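Flavin-containing monooxygenase (Allium sativum, PDB 6WPU) probably uses bound flavin-adenine dinucleotide to oxygenate the sulfur of S-allyl-L-cysteine in garlic. Local coordinates at residues D66-P71 against H203-R208; E185-E190 against G295-F300; V311-V316 against P387-H392. All blocks are in the same frame, centred on the assembly; numbering follows the deposited sequence.

Interaction 1 (D66-P71 against H203-R208); sequences DTEPDP and HSHNYR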
loop_
_atom_site.group_PDB
_atom_site.type_symbol
_atom_site.label_atom_id
_atom_site.label_comp_id
_atom_site.label_asym_id
_atom_site.label_seq_id
_atom_site.Cartn_x
_atom_site.Cartn_y
_atom_site.Cartn_z
ATOM N N ASP A 66 17.438 -7.341 -3.141
ATOM C CA ASP A 66 18.034 -6.031 -3.379
ATOM C C ASP A 66 17.565 -5.056 -2.320
ATOM O O ASP A 66 16.400 -5.085 -1.905
ATOM C CB ASP A 66 17.626 -5.468 -4.749
ATOM C CG ASP A 66 18.147 -6.280 -5.924
ATOM O OD1 ASP A 66 18.915 -7.246 -5.726
ATOM O OD2 ASP A 66 17.765 -5.939 -7.071
ATOM N N THR A 67 18.474 -4.174 -1.896
ATOM C CA THR A 67 18.140 -3.053 -1.029
ATOM C C THR A 67 18.849 -1.810 -1.544
ATOM O O THR A 67 19.786 -1.889 -2.342
ATOM C CB THR A 67 18.547 -3.287 0.430
ATOM O OG1 THR A 67 19.960 -3.484 0.486
ATOM C CG2 THR A 67 17.859 -4.502 0.999
ATOM N N GLU A 68 18.406 -0.662 -1.065
ATOM C CA GLU A 68 18.997 0.567 -1.568
ATOM C C GLU A 68 20.359 0.809 -0.911
ATOM O O GLU A 68 20.573 0.434 0.243
ATOM C CB GLU A 68 18.047 1.738 -1.325
ATOM C CG GLU A 68 16.767 1.550 -2.174
ATOM C CD GLU A 68 15.715 2.647 -2.025
ATOM O OE1 GLU A 68 15.969 3.657 -1.312
ATOM O OE2 GLU A 68 14.621 2.486 -2.634
ATOM N N PRO A 69 21.313 1.382 -1.652
ATOM C CA PRO A 69 22.661 1.574 -1.086
ATOM C C PRO A 69 22.673 2.455 0.158
ATOM O O PRO A 69 23.542 2.288 1.013
ATOM C CB PRO A 69 23.442 2.215 -2.245
ATOM C CG PRO A 69 22.644 1.924 -3.464
ATOM C CD PRO A 69 21.216 1.817 -3.053
ATOM N N ASP A 70 21.729 3.391 0.286
ATOM C CA ASP A 70 21.579 4.184 1.502
ATOM C C ASP A 70 20.607 3.451 2.418
ATOM O O ASP A 70 19.408 3.379 2.099
ATOM C CB ASP A 70 21.058 5.586 1.162
ATOM C CG ASP A 70 20.760 6.437 2.394
ATOM O OD1 ASP A 70 21.030 6.000 3.531
ATOM O OD2 ASP A 70 20.248 7.558 2.222
ATOM N N PRO A 71 21.060 2.881 3.542
ATOM C CA PRO A 71 20.132 2.143 4.420
ATOM C C PRO A 71 18.987 2.988 4.936
ATOM O O PRO A 71 17.957 2.427 5.335
ATOM C CB PRO A 71 21.033 1.651 5.575
ATOM C CG PRO A 71 22.313 2.393 5.435
ATOM C CD PRO A 71 22.458 2.773 3.996
ATOM N N HIS A 203 15.908 2.313 7.491
ATOM C CA HIS A 203 14.462 2.257 7.328
ATOM C C HIS A 203 14.078 0.824 6.989
ATOM O O HIS A 203 14.831 0.107 6.331
ATOM C CB HIS A 203 13.987 3.219 6.224
ATOM C CG HIS A 203 12.503 3.436 6.210
ATOM N ND1 HIS A 203 11.629 2.583 5.568
ATOM C CD2 HIS A 203 11.737 4.401 6.777
ATOM C CE1 HIS A 203 10.390 3.012 5.744
ATOM N NE2 HIS A 203 10.430 4.113 6.474
ATOM N N SER A 204 12.915 0.397 7.479
ATOM C CA SER A 204 12.432 -0.954 7.202
ATOM C C SER A 204 12.238 -1.216 5.720
ATOM O O SER A 204 12.135 -2.383 5.322
ATOM C CB SER A 204 11.097 -1.193 7.906
ATOM O OG SER A 204 10.103 -0.300 7.423
ATOM N N HIS A 205 12.170 -0.164 4.895
ATOM C CA HIS A 205 12.130 -0.364 3.449
ATOM C C HIS A 205 13.277 -1.247 2.982
ATOM O O HIS A 205 13.146 -1.961 1.986
ATOM C CB HIS A 205 12.187 0.981 2.729
ATOM C CG HIS A 205 12.192 0.870 1.234
ATOM N ND1 HIS A 205 11.119 0.377 0.521
ATOM C CD2 HIS A 205 13.128 1.221 0.318
ATOM C CE1 HIS A 205 11.403 0.409 -0.770
ATOM N NE2 HIS A 205 12.610 0.927 -0.922
ATOM N N ASN A 206 14.393 -1.242 3.703
ATOM C CA ASN A 206 15.546 -2.042 3.328
ATOM C C ASN A 206 15.684 -3.305 4.175
ATOM O O ASN A 206 16.716 -3.981 4.098
ATOM C CB ASN A 206 16.810 -1.181 3.404
ATOM C CG ASN A 206 16.770 -0.036 2.407
ATOM O OD1 ASN A 206 16.582 -0.264 1.213
ATOM N ND2 ASN A 206 16.914 1.193 2.887
ATOM N N TYR A 207 14.663 -3.660 4.960
ATOM C CA TYR A 207 14.761 -4.866 5.774
ATOM C C TYR A 207 14.387 -6.078 4.929
ATOM O O TYR A 207 13.346 -6.082 4.263
ATOM C CB TYR A 207 13.869 -4.800 7.020
ATOM C CG TYR A 207 13.949 -6.126 7.748
ATOM C CD1 TYR A 207 15.124 -6.497 8.430
ATOM C CD2 TYR A 207 12.912 -7.044 7.684
ATOM C CE1 TYR A 207 15.231 -7.728 9.062
ATOM C CE2 TYR A 207 13.011 -8.295 8.314
ATOM C CZ TYR A 207 14.180 -8.622 8.996
ATOM O OH TYR A 207 14.299 -9.837 9.611
ATOM N N ARG A 208 15.231 -7.110 4.960
ATOM C CA ARG A 208 14.969 -8.312 4.173
ATOM C C ARG A 208 15.008 -9.586 5.004
ATOM O O ARG A 208 14.095 -10.417 4.903
ATOM C CB ARG A 208 15.977 -8.439 3.030
ATOM C CG ARG A 208 15.841 -7.327 1.975
ATOM C CD ARG A 208 14.455 -7.326 1.319
ATOM N NE ARG A 208 14.416 -6.281 0.308
ATOM C CZ ARG A 208 13.924 -5.066 0.509
ATOM N NH1 ARG A 208 13.379 -4.742 1.688
ATOM N NH2 ARG A 208 13.963 -4.181 -0.483
#
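N206 turns its CG away from its own carbonyl carbon (chi1 -64°), and this sends the amide into the loop 66-71, where OD1 and ND2 both find backbone partners. OD1 accepts from E68 N, 2.9 Å away, in a nearly straight bond (165°), although the N-H arrives from above the carbonyl plane of the side chain. ND2 reaches P71 O in a weak bond, and the same oxygen receives a straighter one from H203 N at 3.0 Å. With a further bond from ND2 to S73, the amide of N206 is held by both its ends. In H205, CG lies opposite the backbone N and the ring presents its edge to E68: NE2 donates to OE2 at 3.1 Å in a bent bond, meeting it from above the carboxylate plane, with ring and carboxylate 71° apart. R78 makes a salt bridge to E68 OE1, V81 N also binds OE2, and S84 holds the other ring nitrogen of H205. R208 bends at CG and folds back over its own segment, NH1 binding H205 O and Y207 O. Its NH2 crosses to D66 O at 3.0 Å in a bent bond, and T67 CG2 rests against one guanidinium face. A methionine in place of R208 would probably leave the carbonyls of D66, H205 and Y207 without these donors and free the turn to shift. N206 and R208 thus satisfy backbone groups of the loop, H203-P71 adds a backbone bond, and H205-E68 a side-chain pair in which nearby R78 is likely to favour a charged E68.

Interaction 2 (E185-E190 against G295-F300); sequences EPRFAE and GYVYNF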
loop_
_atom_site.group_PDB
_atom_site.type_symbol
_atom_site.label_atom_id
_atom_site.label_comp_id
_atom_site.label_asym_id
_atom_site.label_seq_id
_atom_site.Cartn_x
_atom_site.Cartn_y
_atom_site.Cartn_z
ATOM N N GLU A 185 8.673 5.405 -1.039
ATOM C CA GLU A 185 9.381 6.562 -0.520
ATOM C C GLU A 185 9.149 6.659 0.986
ATOM O O GLU A 185 8.001 6.855 1.413
ATOM C CB GLU A 185 8.916 7.826 -1.218
ATOM C CG GLU A 185 9.678 9.090 -0.824
ATOM C CD GLU A 185 11.107 9.137 -1.380
ATOM O OE1 GLU A 185 11.477 8.266 -2.190
ATOM O OE2 GLU A 185 11.863 10.055 -1.004
ATOM N N PRO A 186 10.190 6.543 1.816
ATOM C CA PRO A 186 9.995 6.424 3.271
ATOM C C PRO A 186 9.665 7.733 3.963
ATOM O O PRO A 186 10.053 8.821 3.529
ATOM C CB PRO A 186 11.361 5.916 3.759
ATOM C CG PRO A 186 12.310 6.557 2.828
ATOM C CD PRO A 186 11.610 6.443 1.456
ATOM N N ARG A 187 8.963 7.609 5.087
ATOM C CA ARG A 187 8.919 8.669 6.076
ATOM C C ARG A 187 9.546 8.150 7.367
ATOM O O ARG A 187 9.673 6.939 7.577
ATOM C CB ARG A 187 7.493 9.182 6.310
ATOM C CG ARG A 187 6.650 8.371 7.225
ATOM C CD ARG A 187 5.211 8.905 7.295
ATOM N NE ARG A 187 5.096 10.325 7.639
ATOM C CZ ARG A 187 4.861 10.796 8.868
ATOM N NH1 ARG A 187 4.739 9.959 9.893
ATOM N NH2 ARG A 187 4.753 12.112 9.074
ATOM N N PHE A 188 9.918 9.076 8.244
ATOM C CA PHE A 188 10.839 8.766 9.333
ATOM C C PHE A 188 10.322 9.244 10.677
ATOM O O PHE A 188 9.462 10.118 10.763
ATOM C CB PHE A 188 12.200 9.399 9.079
ATOM C CG PHE A 188 12.832 8.914 7.837
ATOM C CD1 PHE A 188 13.574 7.745 7.845
ATOM C CD2 PHE A 188 12.644 9.591 6.643
ATOM C CE1 PHE A 188 14.140 7.282 6.688
ATOM C CE2 PHE A 188 13.212 9.131 5.483
ATOM C CZ PHE A 188 13.953 7.973 5.505
ATOM N N ALA A 189 10.883 8.663 11.731
ATOM C CA ALA A 189 10.621 9.107 13.087
ATOM C C ALA A 189 11.583 10.234 13.452
ATOM O O ALA A 189 12.664 10.363 12.873
ATOM C CB ALA A 189 10.774 7.942 14.066
ATOM N N GLU A 190 11.166 11.073 14.394
ATOM C CA GLU A 190 12.021 12.111 14.954
ATOM C C GLU A 190 12.567 11.577 16.268
ATOM O O GLU A 190 11.816 11.427 17.234
ATOM C CB GLU A 190 11.248 13.409 15.163
ATOM C CG GLU A 190 11.074 14.211 13.889
ATOM C CD GLU A 190 12.386 14.799 13.396
ATOM O OE1 GLU A 190 13.080 15.456 14.207
ATOM O OE2 GLU A 190 12.726 14.595 12.205
ATOM N N GLY A 295 6.759 3.828 7.976
ATOM C CA GLY A 295 5.912 3.934 6.799
ATOM C C GLY A 295 6.490 4.801 5.693
ATOM O O GLY A 295 7.704 5.026 5.579
ATOM N N TYR A 296 5.578 5.303 4.861
ATOM C CA TYR A 296 5.940 5.857 3.568
ATOM C C TYR A 296 5.157 7.132 3.300
ATOM O O TYR A 296 4.239 7.500 4.038
ATOM C CB TYR A 296 5.704 4.829 2.458
ATOM C CG TYR A 296 6.556 3.609 2.668
ATOM C CD1 TYR A 296 7.823 3.521 2.093
ATOM C CD2 TYR A 296 6.110 2.553 3.464
ATOM C CE1 TYR A 296 8.629 2.417 2.300
ATOM C CE2 TYR A 296 6.911 1.442 3.685
ATOM C CZ TYR A 296 8.167 1.381 3.104
ATOM O OH TYR A 296 8.972 0.282 3.332
ATOM N N VAL A 297 5.548 7.819 2.224
ATOM C CA VAL A 297 4.848 9.005 1.757
ATOM C C VAL A 297 4.457 8.780 0.298
ATOM O O VAL A 297 5.013 7.927 -0.404
ATOM C CB VAL A 297 5.683 10.293 1.906
ATOM C CG1 VAL A 297 6.088 10.513 3.365
ATOM C CG2 VAL A 297 6.903 10.230 1.024
ATOM N N TYR A 298 3.451 9.533 -0.135
ATOM C CA TYR A 298 3.083 9.579 -1.542
ATOM C C TYR A 298 4.178 10.286 -2.316
ATOM O O TYR A 298 4.819 11.205 -1.809
ATOM C CB TYR A 298 1.755 10.318 -1.716
ATOM C CG TYR A 298 0.614 9.622 -1.011
ATOM C CD1 TYR A 298 0.205 10.029 0.254
ATOM C CD2 TYR A 298 -0.035 8.531 -1.602
ATOM C CE1 TYR A 298 -0.839 9.390 0.914
ATOM C CE2 TYR A 298 -1.074 7.884 -0.956
ATOM C CZ TYR A 298 -1.467 8.316 0.316
ATOM O OH TYR A 298 -2.500 7.694 0.997
ATOM N N ASN A 299 4.393 9.861 -3.556
ATOM C CA ASN A 299 5.490 10.421 -4.342
ATOM C C ASN A 299 5.167 10.230 -5.820
ATOM O O ASN A 299 5.159 9.088 -6.288
ATOM C CB ASN A 299 6.800 9.733 -3.956
ATOM C CG ASN A 299 8.008 10.360 -4.603
ATOM O OD1 ASN A 299 8.119 11.573 -4.678
ATOM N ND2 ASN A 299 8.917 9.529 -5.092
ATOM N N PHE A 300 4.904 11.329 -6.544
ATOM C CA PHE A 300 4.659 11.307 -7.996
ATOM C C PHE A 300 5.573 12.294 -8.707
ATOM O O PHE A 300 5.106 13.313 -9.228
ATOM C CB PHE A 300 3.226 11.685 -8.370
ATOM C CG PHE A 300 2.206 11.273 -7.399
ATOM C CD1 PHE A 300 1.692 12.187 -6.500
ATOM C CD2 PHE A 300 1.694 9.994 -7.428
ATOM C CE1 PHE A 300 0.717 11.817 -5.604
ATOM C CE2 PHE A 300 0.714 9.610 -6.532
ATOM C CZ PHE A 300 0.230 10.532 -5.609
HETATM O O HOH W 1 6.043 5.803 -1.818
#
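E185 and V297 lean their side chains together on one side of a short antiparallel pairing, with CG of E185 against CG2 of V297 at 3.5 Å. The glutamate starts with CG opposite its backbone N (chi1 -175°), and a bend at the next bond lays its aliphatic part obliquely across the valine while the carboxylate goes on to a salt bridge with R78. N299 crosses it at a slant, CB to CB, its amide plane 36° from the carboxylate. The other methyl of V297, CG1, meets R187 CB at 3.5 Å and lies near the guanidinium plane at its edge; the valine thus fits between two long side chains. Y296 and P186 diverge, although their CA atoms are only 4.1 Å apart. The ring of Y296 turns its edge to E185 O, with CD1 at 3.4 Å, and its hydroxyl is hydrogen-bonded to S84. Two backbone bonds join the segments, one just outside the short strands: V297 N gives to E185 O at 2.8 Å, nearly along the C=O axis, and R187 N gives to G295 O at 2.9 Å, almost straight at 172° but from above the carbonyl plane. A water accepts from E185 N and donates to V297 O. G295 has a positive phi, where a side chain would jam against the preceding carbonyl. This two-stranded antiparallel ribbon, with Y296 about 5 Å from the bound FAD, pairs the outgoing and returning connections between the parallel FAD-side sheet and the mixed sheet, consistent with the linker to the NADPH-binding domain in this family.

Interaction 3 (V311-V316 against P387-H392); sequences VDDNRV and PKRYTH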
loop_
_atom_site.group_PDB
_atom_site.type_symbol
_atom_site.label_atom_id
_atom_site.label_comp_id
_atom_site.label_asym_id
_atom_site.label_seq_id
_atom_site.Cartn_x
_atom_site.Cartn_y
_atom_site.Cartn_z
ATOM N N VAL A 311 0.996 17.224 -2.786
ATOM C CA VAL A 311 1.161 16.279 -1.684
ATOM C C VAL A 311 1.676 17.079 -0.504
ATOM O O VAL A 311 2.733 17.712 -0.602
ATOM C CB VAL A 311 2.131 15.139 -2.040
ATOM C CG1 VAL A 311 2.397 14.248 -0.823
ATOM C CG2 VAL A 311 1.579 14.322 -3.186
ATOM N N ASP A 312 0.926 17.079 0.599
ATOM C CA ASP A 312 1.270 17.882 1.771
ATOM C C ASP A 312 1.016 17.044 3.015
ATOM O O ASP A 312 -0.142 16.852 3.400
ATOM C CB ASP A 312 0.457 19.176 1.810
ATOM C CG ASP A 312 0.705 19.996 3.082
ATOM O OD1 ASP A 312 1.819 19.906 3.659
ATOM O OD2 ASP A 312 -0.225 20.730 3.501
ATOM N N ASP A 313 2.092 16.555 3.641
ATOM C CA ASP A 313 2.007 15.730 4.850
ATOM C C ASP A 313 1.027 14.578 4.643
ATOM O O ASP A 313 0.089 14.374 5.416
ATOM C CB ASP A 313 1.620 16.572 6.068
ATOM C CG ASP A 313 1.859 15.833 7.396
ATOM O OD1 ASP A 313 2.543 14.782 7.389
ATOM O OD2 ASP A 313 1.350 16.302 8.441
ATOM N N ASN A 314 1.222 13.870 3.533
ATOM C CA ASN A 314 0.424 12.723 3.099
ATOM C C ASN A 314 -1.048 13.057 2.872
ATOM O O ASN A 314 -1.907 12.170 2.951
ATOM C CB ASN A 314 0.583 11.537 4.059
ATOM C CG ASN A 314 1.727 10.648 3.645
ATOM O OD1 ASN A 314 2.389 10.923 2.634
ATOM N ND2 ASN A 314 1.996 9.605 4.414
ATOM N N ARG A 315 -1.360 14.319 2.572
ATOM C CA ARG A 315 -2.646 14.678 1.976
ATOM C C ARG A 315 -2.410 14.942 0.489
ATOM O O ARG A 315 -1.697 15.885 0.119
ATOM C CB ARG A 315 -3.272 15.890 2.656
ATOM C CG ARG A 315 -4.436 16.467 1.871
ATOM C CD ARG A 315 -5.069 17.621 2.625
ATOM N NE ARG A 315 -5.782 17.157 3.815
ATOM C CZ ARG A 315 -6.420 17.963 4.656
ATOM N NH1 ARG A 315 -6.413 19.270 4.452
ATOM N NH2 ARG A 315 -7.075 17.463 5.686
ATOM N N VAL A 316 -2.970 14.086 -0.355
ATOM C CA VAL A 316 -2.863 14.233 -1.803
ATOM C C VAL A 316 -4.110 14.938 -2.315
ATOM O O VAL A 316 -5.235 14.556 -1.976
ATOM C CB VAL A 316 -2.710 12.870 -2.495
ATOM C CG1 VAL A 316 -2.629 13.066 -4.007
ATOM C CG2 VAL A 316 -1.508 12.125 -1.976
ATOM N N PRO A 387 -5.415 14.954 12.197
ATOM C CA PRO A 387 -4.367 15.656 11.442
ATOM C C PRO A 387 -4.355 15.301 9.959
ATOM O O PRO A 387 -4.847 14.253 9.524
ATOM C CB PRO A 387 -3.065 15.205 12.114
ATOM C CG PRO A 387 -3.406 13.967 12.847
ATOM C CD PRO A 387 -4.855 14.070 13.232
ATOM N N LYS A 388 -3.717 16.204 9.199
ATOM C CA LYS A 388 -3.615 16.101 7.743
ATOM C C LYS A 388 -3.199 14.710 7.287
ATOM O O LYS A 388 -3.693 14.205 6.270
ATOM C CB LYS A 388 -2.599 17.128 7.235
ATOM C CG LYS A 388 -3.103 18.104 6.199
ATOM C CD LYS A 388 -2.005 19.089 5.812
ATOM C CE LYS A 388 -2.523 20.522 5.826
ATOM N NZ LYS A 388 -1.420 21.513 5.712
ATOM N N ARG A 389 -2.283 14.072 8.018
ATOM C CA ARG A 389 -1.656 12.879 7.463
ATOM C C ARG A 389 -2.577 11.666 7.461
ATOM O O ARG A 389 -2.223 10.653 6.851
ATOM C CB ARG A 389 -0.355 12.565 8.214
ATOM C CG ARG A 389 -0.509 12.105 9.658
ATOM C CD ARG A 389 0.881 11.932 10.318
ATOM N NE ARG A 389 0.802 11.553 11.732
ATOM C CZ ARG A 389 0.476 12.390 12.717
ATOM N NH1 ARG A 389 0.188 13.661 12.445
ATOM N NH2 ARG A 389 0.421 11.957 13.973
ATOM N N TYR A 390 -3.749 11.742 8.095
ATOM C CA TYR A 390 -4.731 10.665 8.046
ATOM C C TYR A 390 -5.810 10.890 6.988
ATOM O O TYR A 390 -6.837 10.202 7.015
ATOM C CB TYR A 390 -5.378 10.475 9.423
ATOM C CG TYR A 390 -4.385 10.090 10.499
ATOM C CD1 TYR A 390 -3.605 8.952 10.377
ATOM C CD2 TYR A 390 -4.213 10.881 11.623
ATOM C CE1 TYR A 390 -2.687 8.614 11.350
ATOM C CE2 TYR A 390 -3.297 10.544 12.602
ATOM C CZ TYR A 390 -2.545 9.419 12.462
ATOM O OH TYR A 390 -1.641 9.105 13.442
ATOM N N THR A 391 -5.608 11.836 6.065
ATOM C CA THR A 391 -6.665 12.182 5.115
ATOM C C THR A 391 -7.153 10.955 4.345
ATOM O O THR A 391 -8.356 10.803 4.102
ATOM C CB THR A 391 -6.175 13.256 4.136
ATOM O OG1 THR A 391 -5.900 14.474 4.836
ATOM C CG2 THR A 391 -7.247 13.548 3.055
ATOM N N HIS A 392 -6.239 10.074 3.948
ATOM C CA HIS A 392 -6.585 8.933 3.106
ATOM C C HIS A 392 -6.668 7.637 3.888
ATOM O O HIS A 392 -6.793 6.563 3.286
ATOM C CB HIS A 392 -5.578 8.810 1.965
ATOM C CG HIS A 392 -5.417 10.081 1.200
ATOM N ND1 HIS A 392 -6.466 10.677 0.528
ATOM C CD2 HIS A 392 -4.349 10.897 1.040
ATOM C CE1 HIS A 392 -6.043 11.796 -0.031
ATOM N NE2 HIS A 392 -4.763 11.953 0.267
HETATM O O HOH W 2 -3.407 10.225 4.339
#
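R315 runs out from its strand across K388 and T391. CB lies 3.7 Å from T391 OG1, with CG and CD passing the same oxygen. CD also comes near K388 CG. A bend at chi3 (-70°) then brings NE to T391 OG1 at 2.9 Å, a straight bond (165°) in the guanidinium plane; NH2 adds a weak one to the same atom. K388 CG lies over the centre of the guanidinium face, 3.7 Å from CZ, the lysine chain crossing at about a right angle. NH1, at the tip, is 3.9 Å from the same K388 CG. Y378 of helix 367-383 makes a cation-pi contact with R315. T391 OG1 in turn donates to K388 O, which also accepts from T391 N, so the hydroxyl is fixed as acceptor toward the arginine. The strand belongs to a beta hairpin closed by a type I' turn from D312 to R315, which packs on the 3-10 turn 388-389. Further along the lysine, NZ forms a salt bridge with D312 OD2 at 2.6 Å on the syn side of the carboxylate. At the turn, R389 CA makes a CA-H...O contact with D313 O at 3.1 Å. A water donates to N314 O and R389 O and accepts from H392 N. H392 faces the hairpin edge-on: V316 N donates to NE2 at 2.9 Å within the ring plane, while ND1 is bonded to H322.

In the fold
From the N terminus, the loop after strand 47-52 of the parallel sheet supplies residues 66-71, which meet residues 203-208, just beyond strand 200-203 of the mixed sheet; interaction 1 closes there over 131 residues and ties the two sheets. Strand 185-186 lies inside that span but pairs with strand 296-297 beyond it, so interactions 1 and 2 cross; interaction 2 joins the connections entering and leaving the mixed sheet. The two touch where H203 packs on G295 and R187. Interaction 3 opens after interaction 2 has closed and joins the hairpin 310-317 to the loop after helix 367-383. Probable hydrogen bonds from N314 to Y296 and Y298 link interactions 2 and 3, while interactions 1 and 3 do not touch.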